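Local coordinates for benzoylformate decarboxylase (Mycobacterium smegmatis, PDB 4Q9D), which belongs to the thiamine pyrophosphate-dependent enzyme family and binds a magnesium ion in its C-terminal cofactor-binding domain, at residues A430-D434 against V457-E463. Coordinates in Å, arbitrary orientation, origin at the centre of the assembly. Residues are numbered along the deposited sequence.
With MG (magnesium ion), chain F.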
ATOM      1  N   ALA B 430      17.152  23.125 -25.838  1.00 22.22           N
ATOM      2  CA  ALA B 430      15.933  22.437 -25.474  1.00 24.28           C
ATOM      3  C   ALA B 430      14.853  22.892 -26.424  1.00 27.76           C
ATOM      4  O   ALA B 430      14.550  24.080 -26.496  1.00 28.23           O
ATOM      5  CB  ALA B 430      15.544  22.764 -23.984  1.00 20.01           C
ATOM      6  N   THR B 431      14.273  21.955 -27.160  1.00 20.40           N
ATOM      7  CA  THR B 431      13.176  22.309 -28.044  1.00 21.89           C
ATOM      8  C   THR B 431      11.879  21.829 -27.404  1.00 25.00           C
ATOM      9  O   THR B 431      11.654  20.621 -27.254  1.00 24.41           O
ATOM     10  CB  THR B 431      13.370  21.729 -29.474  1.00 24.97           C
ATOM     11  OG1 THR B 431      13.363  20.300 -29.406  1.00 26.31           O
ATOM     12  CG2 THR B 431      14.721  22.210 -30.067  1.00 19.95           C
ATOM     13  N   ILE B 432      11.029  22.779 -27.027  1.00 18.21           N
ATOM     14  CA  ILE B 432       9.868  22.493 -26.181  1.00 22.53           C
ATOM     15  C   ILE B 432       8.587  23.031 -26.824  1.00 24.84           C
ATOM     16  O   ILE B 432       8.552  24.191 -27.257  1.00 27.44           O
ATOM     17  CB  ILE B 432      10.033  23.190 -24.782  1.00 25.18           C
ATOM     18  CG1 ILE B 432      11.434  22.959 -24.211  1.00 23.03           C
ATOM     19  CG2 ILE B 432       8.995  22.655 -23.756  1.00 19.50           C
ATOM     20  CD1 ILE B 432      11.680  21.489 -23.787  1.00 18.93           C
ATOM     21  N   GLY B 433       7.532  22.222 -26.887  1.00 22.20           N
ATOM     22  CA  GLY B 433       6.244  22.730 -27.367  1.00 18.65           C
ATOM     23  C   GLY B 433       5.698  23.803 -26.407  1.00 23.86           C
ATOM     24  O   GLY B 433       6.091  23.852 -25.235  1.00 21.97           O
ATOM     25  N   ASP B 434       4.782  24.658 -26.870  1.00 19.77           N
ATOM     26  CA  ASP B 434       4.288  25.747 -26.022  1.00 20.75           C
ATOM     27  C   ASP B 434       3.443  25.233 -24.857  1.00 21.98           C
ATOM     28  O   ASP B 434       3.463  25.821 -23.784  1.00 23.89           O
ATOM     29  CB  ASP B 434       3.558  26.873 -26.827  1.00 18.57           C
ATOM     30  CG  ASP B 434       2.489  26.345 -27.795  1.00 23.27           C
ATOM     31  OD1 ASP B 434       2.406  25.138 -28.050  1.00 32.75           O
ATOM     32  OD2 ASP B 434       1.723  27.152 -28.334  1.00 29.10           O
ATOM     33  N   VAL B 457      14.126  26.718 -27.019  1.00 21.59           N
ATOM     34  CA  VAL B 457      13.462  27.062 -28.259  1.00 23.12           C
ATOM     35  C   VAL B 457      12.038  26.559 -28.171  1.00 18.71           C
ATOM     36  O   VAL B 457      11.780  25.355 -28.196  1.00 20.85           O
ATOM     37  CB  VAL B 457      14.145  26.413 -29.460  1.00 23.77           C
ATOM     38  CG1 VAL B 457      13.351  26.721 -30.754  1.00 24.56           C
ATOM     39  CG2 VAL B 457      15.570  26.862 -29.555  1.00 16.47           C
ATOM     40  N   VAL B 458      11.107  27.490 -28.047  1.00 21.38           N
ATOM     41  CA  VAL B 458       9.717  27.141 -27.794  1.00 21.29           C
ATOM     42  C   VAL B 458       8.879  27.254 -29.063  1.00 24.70           C
ATOM     43  O   VAL B 458       8.769  28.319 -29.657  1.00 24.28           O
ATOM     44  CB  VAL B 458       9.124  28.051 -26.679  1.00 25.61           C
ATOM     45  CG1 VAL B 458       7.644  27.781 -26.499  1.00 18.23           C
ATOM     46  CG2 VAL B 458       9.887  27.840 -25.353  1.00 19.19           C
ATOM     47  N   LEU B 459       8.277  26.146 -29.463  1.00 24.41           N
ATOM     48  CA  LEU B 459       7.475  26.114 -30.680  1.00 30.63           C
ATOM     49  C   LEU B 459       6.024  26.459 -30.384  1.00 26.62           C
ATOM     50  O   LEU B 459       5.246  25.636 -29.883  1.00 28.49           O
ATOM     51  CB  LEU B 459       7.604  24.742 -31.363  1.00 26.02           C
ATOM     52  CG  LEU B 459       8.976  24.385 -31.963  1.00 33.63           C
ATOM     53  CD1 LEU B 459       9.998  24.079 -30.919  1.00 33.33           C
ATOM     54  CD2 LEU B 459       8.819  23.171 -32.883  1.00 45.21           C
ATOM     55  N   ARG B 460       5.676  27.701 -30.692  1.00 26.60           N
ATOM     56  CA  ARG B 460       4.384  28.258 -30.354  1.00 29.38           C
ATOM     57  C   ARG B 460       3.389  28.106 -31.528  1.00 31.04           C
ATOM     58  O   ARG B 460       3.360  28.926 -32.445  1.00 26.51           O
ATOM     59  CB  ARG B 460       4.560  29.737 -29.949  1.00 26.40           C
ATOM     60  CG  ARG B 460       3.224  30.552 -29.760  1.00 23.98           C
ATOM     61  CD  ARG B 460       2.641  30.343 -28.376  1.00 32.76           C
ATOM     62  NE  ARG B 460       1.438  31.140 -28.140  1.00 26.90           N
ATOM     63  CZ  ARG B 460       0.295  30.641 -27.699  1.00 33.39           C
ATOM     64  NH1 ARG B 460       0.209  29.334 -27.431  1.00 29.37           N
ATOM     65  NH2 ARG B 460      -0.755  31.446 -27.529  1.00 23.57           N
ATOM     66  N   ASN B 461       2.575  27.060 -31.487  1.00 26.16           N
ATOM     67  CA  ASN B 461       1.521  26.887 -32.476  1.00 30.89           C
ATOM     68  C   ASN B 461       0.109  27.029 -31.900  1.00 36.35           C
ATOM     69  O   ASN B 461      -0.867  26.790 -32.608  1.00 36.95           O
ATOM     70  CB  ASN B 461       1.668  25.542 -33.222  1.00 32.19           C
ATOM     71  CG  ASN B 461       1.629  24.345 -32.286  1.00 39.99           C
ATOM     72  OD1 ASN B 461       1.285  24.467 -31.111  1.00 31.08           O
ATOM     73  ND2 ASN B 461       1.970  23.180 -32.805  1.00 39.14           N
ATOM     74  N   GLY B 462      -0.006  27.404 -30.625  1.00 30.10           N
ATOM     75  CA  GLY B 462      -1.317  27.696 -30.037  1.00 24.60           C
ATOM     76  C   GLY B 462      -2.144  26.470 -29.633  1.00 32.92           C
ATOM     77  O   GLY B 462      -3.350  26.575 -29.368  1.00 32.34           O
ATOM     78  N   GLU B 463      -1.516  25.295 -29.567  1.00 25.91           N
ATOM     79  CA  GLU B 463      -2.276  24.077 -29.226  1.00 35.06           C
ATOM     80  C   GLU B 463      -1.431  22.955 -28.661  1.00 35.11           C
ATOM     81  O   GLU B 463      -0.218  22.899 -28.880  1.00 32.28           O
ATOM     82  CB  GLU B 463      -3.006  23.535 -30.467  1.00 35.88           C
ATOM     83  CG  GLU B 463      -2.085  23.322 -31.636  1.00 37.21           C
ATOM     84  CD  GLU B 463      -2.828  22.911 -32.911  1.00 55.20           C
ATOM     85  OE1 GLU B 463      -3.959  23.395 -33.161  1.00 42.25           O
ATOM     86  OE2 GLU B 463      -2.264  22.093 -33.661  1.00 52.26           O
TER
HETATM   87 MG    MG F 601       1.940  23.274 -29.327  1.00 32.01          MG
HETATM   88  O   HOH W   1       4.204  23.390 -30.160  1.00 31.72           O
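Asp434, with 121 Å² covered, dominates this contact through its carboxylate. Asp434 OD1 binds the magnesium ion at 2.3 Å, in a site completed by Asn461 OD1 (2.2 Å), the backbone O of Glu463 (2.2 Å), water 1 (2.4 Å) and one further atom. Asp434 OD2 forms a salt bridge with Arg460 NH1 (2.8 Å) and accepts a hydrogen bond from Gly462 N (2.9 Å), fixing the carboxylate against the metal-binding loop. Gly433-Asp434 begins a Gly-Asp-Gly motif, with Asn461 27 residues after Asp434, the metal-binding signature of thiamine pyrophosphate enzymes. Water 1 also donates to Leu459 O (2.5 Å), tying the metal to the strand end.

The strands run parallel, their axes 4.7 Å apart at 24°. Val457 (57 Å²) is bonded through both backbone polar atoms: its N donates to Ala430 O (2.7 Å, 169°) and its O accepts from Ile432 N (2.9 Å, 167°). Leu459 (50 Å²) continues the pattern, N to Ile432 O at 3.0 Å; its O also takes a weak bond from Asp434 N (3.2 Å, 128°).

The side chains of Thr431, Val457 and Leu459 meet helix 357-367, whereas Asp434 and Val458 touch helix 489-495; strands 373-377 and 523-528 flank the pair in the sheet.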